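Local coordinates for protein saframycin Mx1 synthetase B (Legionella pneumophila subsp. pneumophila, PDB 3KXW) that belongs to the ANL clan of AMP-binding enzymes, with a large N-terminal part, a smaller C-terminal domain and a bound 5'-O-[(S)-(dodecanoyloxy)(hydroxy)phosphoryl]adenosine in its pocket, at residues Val16-Arg20 with Ile231-Ile235; Ile110-Ser114 with Leu172-Ser176; Val537-Ile543 with Ile572-Leu578. All blocks are in the same frame, centred on the assembly; numbering follows the deposited sequence.

Contact 1 (Val16-Arg20 with Ile231-Ile235); sequences VVRLR and IYGGI
Arg-20 reaches from helix 13-23 to the backbone around Tyr-232, where helix 220-233 finishes in a Schellman motif at Gly-234. The site illustrates how an arginine can engage the carbonyl end of a helix. The CB of Arg-20 heads toward the other helix, and CG lies beside the backbone N (chi1 -73°), from where the chain runs extended to NE. CD comes first to the carbonyl oxygen of Ile-231, 3.6 Å from Ile-231 O, which also accepts a hydrogen bond from Tyr-43 OH. NE then donates to Tyr-232 O at 3.0 Å, approaching from above the carbonyl plane. NH2 donates to Tyr-232 O as well, again at 3.0 Å, and does so from the same face of the carbonyl with a smaller tilt. The guanidinium thus holds this oxygen side-on, with both N-H groups bent at about 145°. Because the group sits at the C-terminal end of helix 220-233, its charge probably interacts favourably with the helix dipole. Gly-233 C and Gly-234 N lie over one of its faces. Tyr-7 adds a cation-pi contact to the same arginine.

Earlier on helix 13-23 the contact is apolar. Val-17 CG2 packs on Ile-231 CG2 at 3.5 Å, and Val-16 CG2 comes obliquely to the Tyr-232 ring, whose OH is bonded to Ser-2 N. At the arginine tip, NH1 lies 3.7 Å from the CA of Gly-234, a residue whose positive phi (78°) suits glycine.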
ATOM      1  N   VAL A  16      21.148  10.530  -8.959  1.00 14.80           N
ATOM      2  CA  VAL A  16      21.593   9.712  -7.842  1.00 13.98           C
ATOM      3  C   VAL A  16      21.991   8.322  -8.337  1.00 13.34           C
ATOM      4  O   VAL A  16      23.050   7.794  -7.962  1.00 13.96           O
ATOM      5  CB  VAL A  16      20.527   9.580  -6.739  1.00 13.12           C
ATOM      6  CG1 VAL A  16      21.000   8.564  -5.676  1.00 14.36           C
ATOM      7  CG2 VAL A  16      20.254  10.944  -6.109  1.00 14.22           C
ATOM      8  N   VAL A  17      21.137   7.709  -9.162  1.00 12.78           N
ATOM      9  CA  VAL A  17      21.435   6.373  -9.677  1.00 13.59           C
ATOM     10  C   VAL A  17      22.682   6.400 -10.570  1.00 14.56           C
ATOM     11  O   VAL A  17      23.548   5.534 -10.458  1.00 15.32           O
ATOM     12  CB  VAL A  17      20.245   5.760 -10.452  1.00 13.80           C
ATOM     13  CG1 VAL A  17      20.648   4.436 -11.094  1.00 14.67           C
ATOM     14  CG2 VAL A  17      19.066   5.552  -9.508  1.00 12.72           C
ATOM     15  N   ARG A  18      22.759   7.393 -11.449  1.00 14.24           N
ATOM     16  CA  ARG A  18      23.932   7.542 -12.327  1.00 17.02           C
ATOM     17  C   ARG A  18      25.232   7.610 -11.524  1.00 15.34           C
ATOM     18  O   ARG A  18      26.217   6.973 -11.887  1.00 16.55           O
ATOM     19  CB  ARG A  18      23.829   8.790 -13.216  1.00 16.89           C
ATOM     20  CG  ARG A  18      22.849   8.651 -14.402  1.00 17.01           C
ATOM     21  CD  ARG A  18      22.810   9.910 -15.297  1.00 17.85           C
ATOM     22  NE  ARG A  18      24.138  10.291 -15.829  1.00 19.93           N
ATOM     23  CZ  ARG A  18      24.854  11.338 -15.412  1.00 21.40           C
ATOM     24  NH1 ARG A  18      24.396  12.138 -14.449  1.00 22.30           N
ATOM     25  NH2 ARG A  18      26.042  11.607 -15.963  1.00 20.43           N
ATOM     26  N   LEU A  19      25.227   8.402 -10.456  1.00 15.48           N
ATOM     27  CA  LEU A  19      26.423   8.616  -9.648  1.00 17.51           C
ATOM     28  C   LEU A  19      26.786   7.377  -8.835  1.00 15.85           C
ATOM     29  O   LEU A  19      27.951   6.993  -8.753  1.00 15.97           O
ATOM     30  CB  LEU A  19      26.255   9.825  -8.738  1.00 16.44           C
ATOM     31  CG  LEU A  19      27.531  10.267  -8.017  1.00 21.90           C
ATOM     32  CD1 LEU A  19      28.621  10.605  -9.027  1.00 20.69           C
ATOM     33  CD2 LEU A  19      27.250  11.484  -7.116  1.00 22.43           C
ATOM     34  N   ARG A  20      25.789   6.748  -8.233  1.00 14.92           N
ATOM     35  CA  ARG A  20      26.042   5.486  -7.551  1.00 14.76           C
ATOM     36  C   ARG A  20      26.651   4.437  -8.478  1.00 15.78           C
ATOM     37  O   ARG A  20      27.507   3.668  -8.052  1.00 16.14           O
ATOM     38  CB  ARG A  20      24.774   4.950  -6.903  1.00 14.80           C
ATOM     39  CG  ARG A  20      24.388   5.764  -5.668  1.00 16.14           C
ATOM     40  CD  ARG A  20      23.440   5.032  -4.736  1.00 15.20           C
ATOM     41  NE  ARG A  20      23.093   5.862  -3.587  1.00 14.67           N
ATOM     42  CZ  ARG A  20      23.848   6.061  -2.512  1.00 18.49           C
ATOM     43  NH1 ARG A  20      25.052   5.496  -2.382  1.00 18.72           N
ATOM     44  NH2 ARG A  20      23.392   6.847  -1.547  1.00 18.17           N
ATOM     45  N   ILE A 231      17.213   2.360  -3.318  1.00 11.83           N
ATOM     46  CA  ILE A 231      17.993   2.765  -4.489  1.00 13.27           C
ATOM     47  C   ILE A 231      18.684   4.124  -4.253  1.00 13.65           C
ATOM     48  O   ILE A 231      19.892   4.275  -4.476  1.00 14.45           O
ATOM     49  CB  ILE A 231      17.106   2.762  -5.769  1.00 14.91           C
ATOM     50  CG1 ILE A 231      16.743   1.313  -6.111  1.00 13.88           C
ATOM     51  CG2 ILE A 231      17.845   3.417  -6.958  1.00 14.41           C
ATOM     52  CD1 ILE A 231      15.758   1.156  -7.270  1.00 15.23           C
ATOM     53  N   TYR A 232      17.914   5.098  -3.777  1.00 13.07           N
ATOM     54  CA  TYR A 232      18.433   6.408  -3.385  1.00 12.88           C
ATOM     55  C   TYR A 232      19.546   6.334  -2.327  1.00 14.60           C
ATOM     56  O   TYR A 232      20.553   7.051  -2.398  1.00 14.17           O
ATOM     57  CB  TYR A 232      17.255   7.228  -2.856  1.00 14.02           C
ATOM     58  CG  TYR A 232      17.614   8.515  -2.138  1.00 15.00           C
ATOM     59  CD1 TYR A 232      17.965   9.651  -2.854  1.00 15.13           C
ATOM     60  CD2 TYR A 232      17.569   8.601  -0.755  1.00 17.24           C
ATOM     61  CE1 TYR A 232      18.262  10.840  -2.205  1.00 17.32           C
ATOM     62  CE2 TYR A 232      17.857   9.785  -0.097  1.00 17.79           C
ATOM     63  CZ  TYR A 232      18.200  10.891  -0.829  1.00 19.61           C
ATOM     64  OH  TYR A 232      18.493  12.058  -0.187  1.00 22.99           O
ATOM     65  N   GLY A 233      19.363   5.491  -1.319  1.00 13.13           N
ATOM     66  CA  GLY A 233      20.282   5.465  -0.188  1.00 15.66           C
ATOM     67  C   GLY A 233      21.444   4.471  -0.265  1.00 16.08           C
ATOM     68  O   GLY A 233      22.227   4.363   0.677  1.00 16.22           O
ATOM     69  N   GLY A 234      21.563   3.730  -1.363  1.00 14.26           N
ATOM     70  CA  GLY A 234      22.676   2.794  -1.508  1.00 16.34           C
ATOM     71  C   GLY A 234      22.508   1.486  -0.744  1.00 17.00           C
ATOM     72  O   GLY A 234      23.487   0.830  -0.366  1.00 17.15           O
ATOM     73  N   ILE A 235      21.254   1.104  -0.527  1.00 15.27           N
ATOM     74  CA  ILE A 235      20.900   0.030   0.397  1.00 15.56           C
ATOM     75  C   ILE A 235      20.213  -1.089  -0.337  1.00 15.09           C
ATOM     76  O   ILE A 235      19.392  -0.835  -1.227  1.00 14.10           O
ATOM     77  CB  ILE A 235      19.853   0.535   1.422  1.00 16.57           C
ATOM     78  CG1 ILE A 235      20.458   1.591   2.340  1.00 20.87           C
ATOM     79  CG2 ILE A 235      19.249  -0.639   2.236  1.00 18.39           C
ATOM     80  CD1 ILE A 235      21.749   1.206   2.923  1.00 20.08           C
TER

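Contact 2 (Ile110-Ser114 with Leu172-Ser176); sequences IVTNS and LQYTS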
ATOM      1  N   ILE A 110      -7.661   4.692 -15.879  1.00 16.67           N
ATOM      2  CA  ILE A 110      -6.345   5.314 -15.743  1.00 16.97           C
ATOM      3  C   ILE A 110      -5.796   5.746 -17.109  1.00 17.17           C
ATOM      4  O   ILE A 110      -5.252   6.843 -17.270  1.00 16.04           O
ATOM      5  CB  ILE A 110      -5.381   4.395 -14.982  1.00 17.07           C
ATOM      6  CG1 ILE A 110      -5.726   4.433 -13.494  1.00 16.38           C
ATOM      7  CG2 ILE A 110      -3.929   4.815 -15.203  1.00 17.31           C
ATOM      8  CD1 ILE A 110      -4.926   3.454 -12.629  1.00 19.99           C
ATOM      9  N   VAL A 111      -5.981   4.902 -18.112  1.00 15.60           N
ATOM     10  CA  VAL A 111      -5.602   5.293 -19.464  1.00 16.83           C
ATOM     11  C   VAL A 111      -6.356   6.536 -19.938  1.00 17.20           C
ATOM     12  O   VAL A 111      -5.772   7.437 -20.517  1.00 16.70           O
ATOM     13  CB  VAL A 111      -5.760   4.120 -20.471  1.00 18.77           C
ATOM     14  CG1 VAL A 111      -5.617   4.615 -21.945  1.00 19.51           C
ATOM     15  CG2 VAL A 111      -4.747   3.039 -20.155  1.00 17.43           C
ATOM     16  N   THR A 112      -7.653   6.591 -19.685  1.00 18.40           N
ATOM     17  CA  THR A 112      -8.429   7.741 -20.130  1.00 19.20           C
ATOM     18  C   THR A 112      -7.968   9.029 -19.439  1.00 19.55           C
ATOM     19  O   THR A 112      -7.901  10.080 -20.056  1.00 19.08           O
ATOM     20  CB  THR A 112      -9.910   7.498 -19.880  1.00 21.32           C
ATOM     21  OG1 THR A 112     -10.301   6.299 -20.580  1.00 19.83           O
ATOM     22  CG2 THR A 112     -10.758   8.699 -20.364  1.00 22.18           C
ATOM     23  N   ASN A 113      -7.664   8.929 -18.150  1.00 18.27           N
ATOM     24  CA  ASN A 113      -7.230  10.086 -17.381  1.00 19.25           C
ATOM     25  C   ASN A 113      -5.826  10.558 -17.800  1.00 19.02           C
ATOM     26  O   ASN A 113      -5.620  11.736 -18.103  1.00 18.43           O
ATOM     27  CB  ASN A 113      -7.301   9.769 -15.873  1.00 19.06           C
ATOM     28  CG  ASN A 113      -6.907  10.952 -14.989  1.00 18.86           C
ATOM     29  OD1 ASN A 113      -7.426  12.064 -15.124  1.00 21.32           O
ATOM     30  ND2 ASN A 113      -5.991  10.709 -14.076  1.00 15.27           N
ATOM     31  N   SER A 114      -4.879   9.625 -17.845  1.00 17.61           N
ATOM     32  CA  SER A 114      -3.465   9.970 -17.992  1.00 16.31           C
ATOM     33  C   SER A 114      -2.997  10.094 -19.444  1.00 16.61           C
ATOM     34  O   SER A 114      -1.940  10.664 -19.691  1.00 16.56           O
ATOM     35  CB  SER A 114      -2.586   8.944 -17.264  1.00 16.12           C
ATOM     36  OG  SER A 114      -2.656   7.685 -17.896  1.00 16.00           O
ATOM     37  N   LEU A 172       3.031   9.350 -11.701  1.00 14.51           N
ATOM     38  CA  LEU A 172       1.710   9.430 -11.120  1.00 13.99           C
ATOM     39  C   LEU A 172       1.499   8.246 -10.202  1.00 14.85           C
ATOM     40  O   LEU A 172       1.692   7.117 -10.619  1.00 17.74           O
ATOM     41  CB  LEU A 172       0.650   9.400 -12.207  1.00 13.52           C
ATOM     42  CG  LEU A 172       0.680  10.531 -13.224  1.00 12.74           C
ATOM     43  CD1 LEU A 172      -0.544  10.450 -14.160  1.00 14.27           C
ATOM     44  CD2 LEU A 172       0.754  11.890 -12.543  1.00 13.36           C
ATOM     45  N   GLN A 173       1.110   8.486  -8.959  1.00 13.52           N
ATOM     46  CA  GLN A 173       0.692   7.360  -8.148  1.00 17.40           C
ATOM     47  C   GLN A 173      -0.811   7.395  -7.902  1.00 17.42           C
ATOM     48  O   GLN A 173      -1.341   8.327  -7.291  1.00 14.87           O
ATOM     49  CB  GLN A 173       1.504   7.215  -6.849  1.00 19.29           C
ATOM     50  CG  GLN A 173       1.621   8.407  -5.931  1.00 19.56           C
ATOM     51  CD  GLN A 173       2.398   8.062  -4.611  1.00 22.38           C
ATOM     52  OE1 GLN A 173       2.660   6.889  -4.331  1.00 26.86           O
ATOM     53  NE2 GLN A 173       2.774   9.083  -3.829  1.00 15.26           N
ATOM     54  N   TYR A 174      -1.490   6.381  -8.414  1.00 17.61           N
ATOM     55  CA  TYR A 174      -2.936   6.297  -8.268  1.00 19.41           C
ATOM     56  C   TYR A 174      -3.318   5.701  -6.926  1.00 22.19           C
ATOM     57  O   TYR A 174      -2.773   4.677  -6.517  1.00 24.89           O
ATOM     58  CB  TYR A 174      -3.535   5.510  -9.438  1.00 20.60           C
ATOM     59  CG  TYR A 174      -3.638   6.372 -10.661  1.00 17.43           C
ATOM     60  CD1 TYR A 174      -4.776   7.111 -10.904  1.00 17.87           C
ATOM     61  CD2 TYR A 174      -2.588   6.478 -11.552  1.00 17.18           C
ATOM     62  CE1 TYR A 174      -4.878   7.917 -12.009  1.00 17.94           C
ATOM     63  CE2 TYR A 174      -2.679   7.285 -12.667  1.00 16.70           C
ATOM     64  CZ  TYR A 174      -3.813   8.010 -12.886  1.00 17.85           C
ATOM     65  OH  TYR A 174      -3.900   8.831 -13.992  1.00 15.92           O
ATOM     66  N   THR A 175      -4.234   6.353  -6.218  1.00 22.99           N
ATOM     67  CA  THR A 175      -4.580   5.905  -4.875  1.00 27.25           C
ATOM     68  C   THR A 175      -5.701   4.895  -4.959  1.00 29.91           C
ATOM     69  O   THR A 175      -6.329   4.745  -6.009  1.00 30.53           O
ATOM     70  CB  THR A 175      -5.054   7.063  -3.997  1.00 26.80           C
ATOM     71  OG1 THR A 175      -6.224   7.645  -4.581  1.00 25.52           O
ATOM     72  CG2 THR A 175      -3.975   8.120  -3.879  1.00 24.46           C
ATOM     73  N   SER A 176      -5.971   4.208  -3.857  1.00 31.42           N
ATOM     74  CA  SER A 176      -7.173   3.386  -3.793  1.00 35.40           C
ATOM     75  C   SER A 176      -8.359   4.317  -3.576  1.00 35.29           C
ATOM     76  O   SER A 176      -8.204   5.518  -3.300  1.00 36.04           O
ATOM     77  CB  SER A 176      -7.099   2.371  -2.652  1.00 35.30           C
ATOM     78  OG  SER A 176      -7.109   3.035  -1.397  1.00 41.20           O
TER
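Ile-110 lies flat over one face of the Tyr-174 ring, the two side chains running past each other in opposite directions, and here the contact is tight. Ile-110 CG1 sits 3.8 Å from the centroid of the Tyr-174 ring and only 10° off its normal, a CH-pi contact over the centre. The branches spread along the same ring: CD1 of Ile-110 reaches the root, 3.7 Å from Tyr-174 CG, while CG2 of Ile-110 sits 3.8 Å from Tyr-174 CE2, nearer the hydroxyl end. With CG1 beside the backbone N (chi1 -76°), all three carbons can meet the ring together.

Such a pairing shows how a branched side chain and a tyrosine ring together fill the 11.7 Å between the axes of helix 110-114 and strand 172-174. The helix is the last stretch of helix 101-114; the strand belongs to the two-stranded antiparallel sheet 169-174/184-188, whose connection carries the Thr-, Ser- and Gly-rich loop characteristic of AMP-binding enzymes.

Toward Leu-172 the packing thins. Ser-114 CB touches Tyr-174 OH at 3.5 Å but stands 4.0 Å from Leu-172 CD1. Its hydroxyl turns back to its own helix, Ser-114 OG donating to Ile-110 O at 2.8 Å, an oxygen that also accepts from Ser-114 N. Past Tyr-174 the chain turns away from helix 101-114 into the loop, and Ser-176 is exposed to solvent.

Contact 3 (Val537-Ile543 with Ile572-Leu578); sequences VHTIVLI and IVATWQL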
ATOM      1  N   VAL A 537     -10.195  -8.839   3.577  1.00 17.73           N
ATOM      2  CA  VAL A 537     -11.347  -9.391   4.319  1.00 16.57           C
ATOM      3  C   VAL A 537     -11.017  -9.673   5.784  1.00 18.04           C
ATOM      4  O   VAL A 537     -10.025 -10.338   6.084  1.00 19.24           O
ATOM      5  CB  VAL A 537     -11.853 -10.699   3.693  1.00 17.90           C
ATOM      6  CG1 VAL A 537     -13.053 -11.223   4.494  1.00 16.84           C
ATOM      7  CG2 VAL A 537     -12.238 -10.471   2.230  1.00 16.85           C
ATOM      8  N   HIS A 538     -11.855  -9.190   6.703  1.00 18.35           N
ATOM      9  CA  HIS A 538     -11.583  -9.350   8.126  1.00 18.14           C
ATOM     10  C   HIS A 538     -12.349 -10.506   8.733  1.00 18.39           C
ATOM     11  O   HIS A 538     -11.878 -11.165   9.679  1.00 17.13           O
ATOM     12  CB  HIS A 538     -11.886  -8.061   8.882  1.00 22.15           C
ATOM     13  CG  HIS A 538     -11.154  -6.870   8.339  1.00 24.23           C
ATOM     14  ND1 HIS A 538      -9.789  -6.711   8.470  1.00 27.10           N
ATOM     15  CD2 HIS A 538     -11.594  -5.798   7.630  1.00 24.07           C
ATOM     16  CE1 HIS A 538      -9.424  -5.583   7.877  1.00 27.86           C
ATOM     17  NE2 HIS A 538     -10.501  -5.010   7.363  1.00 28.82           N
ATOM     18  N   THR A 539     -13.522 -10.764   8.163  1.00 16.38           N
ATOM     19  CA  THR A 539     -14.418 -11.761   8.694  1.00 15.61           C
ATOM     20  C   THR A 539     -15.059 -12.518   7.543  1.00 15.61           C
ATOM     21  O   THR A 539     -15.524 -11.917   6.574  1.00 14.41           O
ATOM     22  CB  THR A 539     -15.552 -11.098   9.533  1.00 18.01           C
ATOM     23  OG1 THR A 539     -14.986 -10.306  10.589  1.00 18.95           O
ATOM     24  CG2 THR A 539     -16.470 -12.148  10.119  1.00 17.33           C
ATOM     25  N   ILE A 540     -15.087 -13.840   7.642  1.00 14.19           N
ATOM     26  CA  ILE A 540     -15.807 -14.643   6.651  1.00 16.86           C
ATOM     27  C   ILE A 540     -16.771 -15.563   7.362  1.00 16.65           C
ATOM     28  O   ILE A 540     -16.382 -16.245   8.307  1.00 16.36           O
ATOM     29  CB  ILE A 540     -14.846 -15.516   5.794  1.00 15.86           C
ATOM     30  CG1 ILE A 540     -13.821 -14.620   5.101  1.00 14.66           C
ATOM     31  CG2 ILE A 540     -15.640 -16.349   4.769  1.00 16.48           C
ATOM     32  CD1 ILE A 540     -12.763 -15.389   4.359  1.00 18.49           C
ATOM     33  N   VAL A 541     -18.017 -15.598   6.892  1.00 17.18           N
ATOM     34  CA  VAL A 541     -19.028 -16.463   7.499  1.00 18.74           C
ATOM     35  C   VAL A 541     -19.591 -17.432   6.465  1.00 17.61           C
ATOM     36  O   VAL A 541     -19.980 -17.015   5.372  1.00 15.65           O
ATOM     37  CB  VAL A 541     -20.219 -15.645   8.084  1.00 19.18           C
ATOM     38  CG1 VAL A 541     -21.133 -16.559   8.862  1.00 20.76           C
ATOM     39  CG2 VAL A 541     -19.714 -14.526   8.996  1.00 21.43           C
ATOM     40  N   LEU A 542     -19.652 -18.712   6.829  1.00 19.30           N
ATOM     41  CA  LEU A 542     -20.148 -19.755   5.945  1.00 17.42           C
ATOM     42  C   LEU A 542     -21.499 -20.198   6.495  1.00 18.36           C
ATOM     43  O   LEU A 542     -21.639 -20.382   7.697  1.00 19.64           O
ATOM     44  CB  LEU A 542     -19.170 -20.954   5.896  1.00 18.71           C
ATOM     45  CG  LEU A 542     -17.726 -20.673   5.430  1.00 19.92           C
ATOM     46  CD1 LEU A 542     -16.881 -21.960   5.314  1.00 17.61           C
ATOM     47  CD2 LEU A 542     -17.662 -19.882   4.103  1.00 16.07           C
ATOM     48  N   ILE A 543     -22.478 -20.348   5.612  1.00 17.26           N
ATOM     49  CA  ILE A 543     -23.807 -20.808   5.986  1.00 20.39           C
ATOM     50  C   ILE A 543     -24.287 -21.838   4.956  1.00 19.91           C
ATOM     51  O   ILE A 543     -23.712 -21.939   3.879  1.00 18.46           O
ATOM     52  CB  ILE A 543     -24.782 -19.622   6.058  1.00 19.78           C
ATOM     53  CG1 ILE A 543     -24.969 -18.988   4.676  1.00 18.31           C
ATOM     54  CG2 ILE A 543     -24.278 -18.582   7.087  1.00 19.96           C
ATOM     55  CD1 ILE A 543     -26.125 -18.019   4.640  1.00 23.04           C
ATOM     56  N   ILE A 572     -25.121 -21.003  11.208  1.00 30.55           N
ATOM     57  CA  ILE A 572     -23.753 -20.742  10.792  1.00 29.73           C
ATOM     58  C   ILE A 572     -22.944 -22.029  10.737  1.00 27.30           C
ATOM     59  O   ILE A 572     -22.922 -22.794  11.697  1.00 30.25           O
ATOM     60  CB  ILE A 572     -23.056 -19.725  11.732  1.00 30.88           C
ATOM     61  CG1 ILE A 572     -23.636 -18.323  11.529  1.00 32.41           C
ATOM     62  CG2 ILE A 572     -21.563 -19.708  11.490  1.00 26.24           C
ATOM     63  CD1 ILE A 572     -22.877 -17.230  12.281  1.00 35.32           C
ATOM     64  N   VAL A 573     -22.285 -22.265   9.606  1.00 23.71           N
ATOM     65  CA  VAL A 573     -21.433 -23.432   9.438  1.00 23.67           C
ATOM     66  C   VAL A 573     -20.073 -23.177  10.073  1.00 25.90           C
ATOM     67  O   VAL A 573     -19.543 -24.018  10.801  1.00 24.52           O
ATOM     68  CB  VAL A 573     -21.232 -23.768   7.955  1.00 23.12           C
ATOM     69  CG1 VAL A 573     -20.155 -24.851   7.777  1.00 25.44           C
ATOM     70  CG2 VAL A 573     -22.564 -24.172   7.311  1.00 24.30           C
ATOM     71  N   ALA A 574     -19.487 -22.021   9.774  1.00 21.96           N
ATOM     72  CA  ALA A 574     -18.206 -21.668  10.382  1.00 22.40           C
ATOM     73  C   ALA A 574     -17.944 -20.196  10.207  1.00 20.67           C
ATOM     74  O   ALA A 574     -18.525 -19.549   9.327  1.00 18.78           O
ATOM     75  CB  ALA A 574     -17.058 -22.496   9.788  1.00 22.59           C
ATOM     76  N   THR A 575     -17.077 -19.666  11.059  1.00 20.61           N
ATOM     77  CA  THR A 575     -16.693 -18.263  10.969  1.00 20.17           C
ATOM     78  C   THR A 575     -15.186 -18.211  10.991  1.00 19.45           C
ATOM     79  O   THR A 575     -14.557 -19.011  11.672  1.00 21.22           O
ATOM     80  CB  THR A 575     -17.271 -17.447  12.148  1.00 20.86           C
ATOM     81  OG1 THR A 575     -18.699 -17.494  12.096  1.00 23.15           O
ATOM     82  CG2 THR A 575     -16.844 -15.973  12.085  1.00 21.68           C
ATOM     83  N   TRP A 576     -14.605 -17.280  10.241  1.00 17.89           N
ATOM     84  CA  TRP A 576     -13.163 -17.055  10.270  1.00 17.27           C
ATOM     85  C   TRP A 576     -12.976 -15.586  10.628  1.00 17.15           C
ATOM     86  O   TRP A 576     -13.649 -14.726  10.059  1.00 15.77           O
ATOM     87  CB  TRP A 576     -12.611 -17.349   8.872  1.00 18.64           C
ATOM     88  CG  TRP A 576     -11.145 -17.075   8.603  1.00 17.97           C
ATOM     89  CD1 TRP A 576     -10.115 -17.964   8.698  1.00 18.05           C
ATOM     90  CD2 TRP A 576     -10.579 -15.856   8.090  1.00 17.76           C
ATOM     91  NE1 TRP A 576      -8.929 -17.366   8.308  1.00 19.02           N
ATOM     92  CE2 TRP A 576      -9.193 -16.071   7.930  1.00 19.35           C
ATOM     93  CE3 TRP A 576     -11.111 -14.604   7.755  1.00 17.16           C
ATOM     94  CZ2 TRP A 576      -8.330 -15.072   7.461  1.00 18.48           C
ATOM     95  CZ3 TRP A 576     -10.252 -13.606   7.295  1.00 16.95           C
ATOM     96  CH2 TRP A 576      -8.878 -13.850   7.153  1.00 19.14           C
ATOM     97  N   GLN A 577     -12.083 -15.307  11.572  1.00 17.83           N
ATOM     98  CA  GLN A 577     -11.787 -13.933  11.978  1.00 18.90           C
ATOM     99  C   GLN A 577     -10.285 -13.689  11.904  1.00 18.37           C
ATOM    100  O   GLN A 577      -9.511 -14.269  12.678  1.00 19.43           O
ATOM    101  CB  GLN A 577     -12.276 -13.665  13.406  1.00 21.35           C
ATOM    102  CG  GLN A 577     -13.794 -13.749  13.595  1.00 24.93           C
ATOM    103  CD  GLN A 577     -14.517 -12.483  13.164  1.00 25.09           C
ATOM    104  OE1 GLN A 577     -13.998 -11.702  12.367  1.00 26.76           O
ATOM    105  NE2 GLN A 577     -15.719 -12.269  13.694  1.00 26.44           N
ATOM    106  N   LEU A 578      -9.872 -12.828  10.985  1.00 16.83           N
ATOM    107  CA  LEU A 578      -8.445 -12.564  10.762  1.00 17.39           C
ATOM    108  C   LEU A 578      -7.681 -12.241  12.044  1.00 18.49           C
ATOM    109  O   LEU A 578      -6.567 -12.733  12.261  1.00 19.22           O
ATOM    110  CB  LEU A 578      -8.271 -11.424   9.753  1.00 16.58           C
ATOM    111  CG  LEU A 578      -6.857 -10.881   9.564  1.00 18.10           C
ATOM    112  CD1 LEU A 578      -5.910 -11.983   9.163  1.00 16.28           C
ATOM    113  CD2 LEU A 578      -6.874  -9.782   8.513  1.00 20.37           C
TER
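Trp-576 turns its CG anti to the backbone N (chi1 175°), while Ile-540 keeps CG1 beside its own N (chi1 -57°), and these torsions bring the two side chains obliquely together on one face of an antiparallel strand pair. Ile-540 CG1 lies 3.8 Å from Trp-576 CE3. The pair forms one border of the four-stranded mixed sheet in the C-terminal domain, with 574-577 as outermost strand and 539-544 inside it, and it illustrates how a regular ladder accommodates a classic beta bulge.

The regular part is the hydrogen-bonded pair of Ile-540 and Trp-576, bonded N to O in both directions, and Leu-542 N donating to Ala-574 O. At the bulge Val-573 and Ala-574 both face Leu-542: Val-573 N donates to Leu-542 O at 2.8 Å, and Ala-574 N adds a weak bond of 3.4 Å to Leu-542 O. At the other end Leu-578 N donates to His-538 O at 2.9 Å.

On the Thr-539 and Gln-577 face the side chains lie side by side. Gln-577 bends at chi2 (-81°), and Thr-539 OG1 donates to its OE1, though the modelled separation is so short that its exact value is doubtful. Farther along, Val-541 CG1 meets Ile-572 CD1 at 3.9 Å, the side chains crossing at about a right angle.

Helix 515-533 packs on the face that carries Ile-540, Leu-542 and Trp-576, where Phe-522 stacks with Trp-576. Lys-276, from helix 269-277, makes a cation-pi contact with the same indole and bonds Gln-577 O. Near the indole's edge, in its plane, sits Val-537 O, 3.5 Å from Trp-576 CZ3, a buried carbonyl oxygen with no hydrogen-bonding partner in the model.

In the fold
Followed from the N terminus, the chain opens contact 1 almost at once on helix 13-23 and closes it some 210 residues later, where helix 220-233 ends. Contact 2 opens and closes within that long loop, joining helix 101-114 to strand 169-174, so both contacts tie together parts of the AMP-binding region; their centres lie 27 Å apart. Contact 3 comes in series after both, a short closure in which helix 554-567 lies between two neighbouring strands of the C-terminal sheet. No two contacts cross along the chain. Contacts 1 and 3 sit on opposite sides of the chain's centre, while contacts 2 and 3 approach to about 12 Å between nearest atoms.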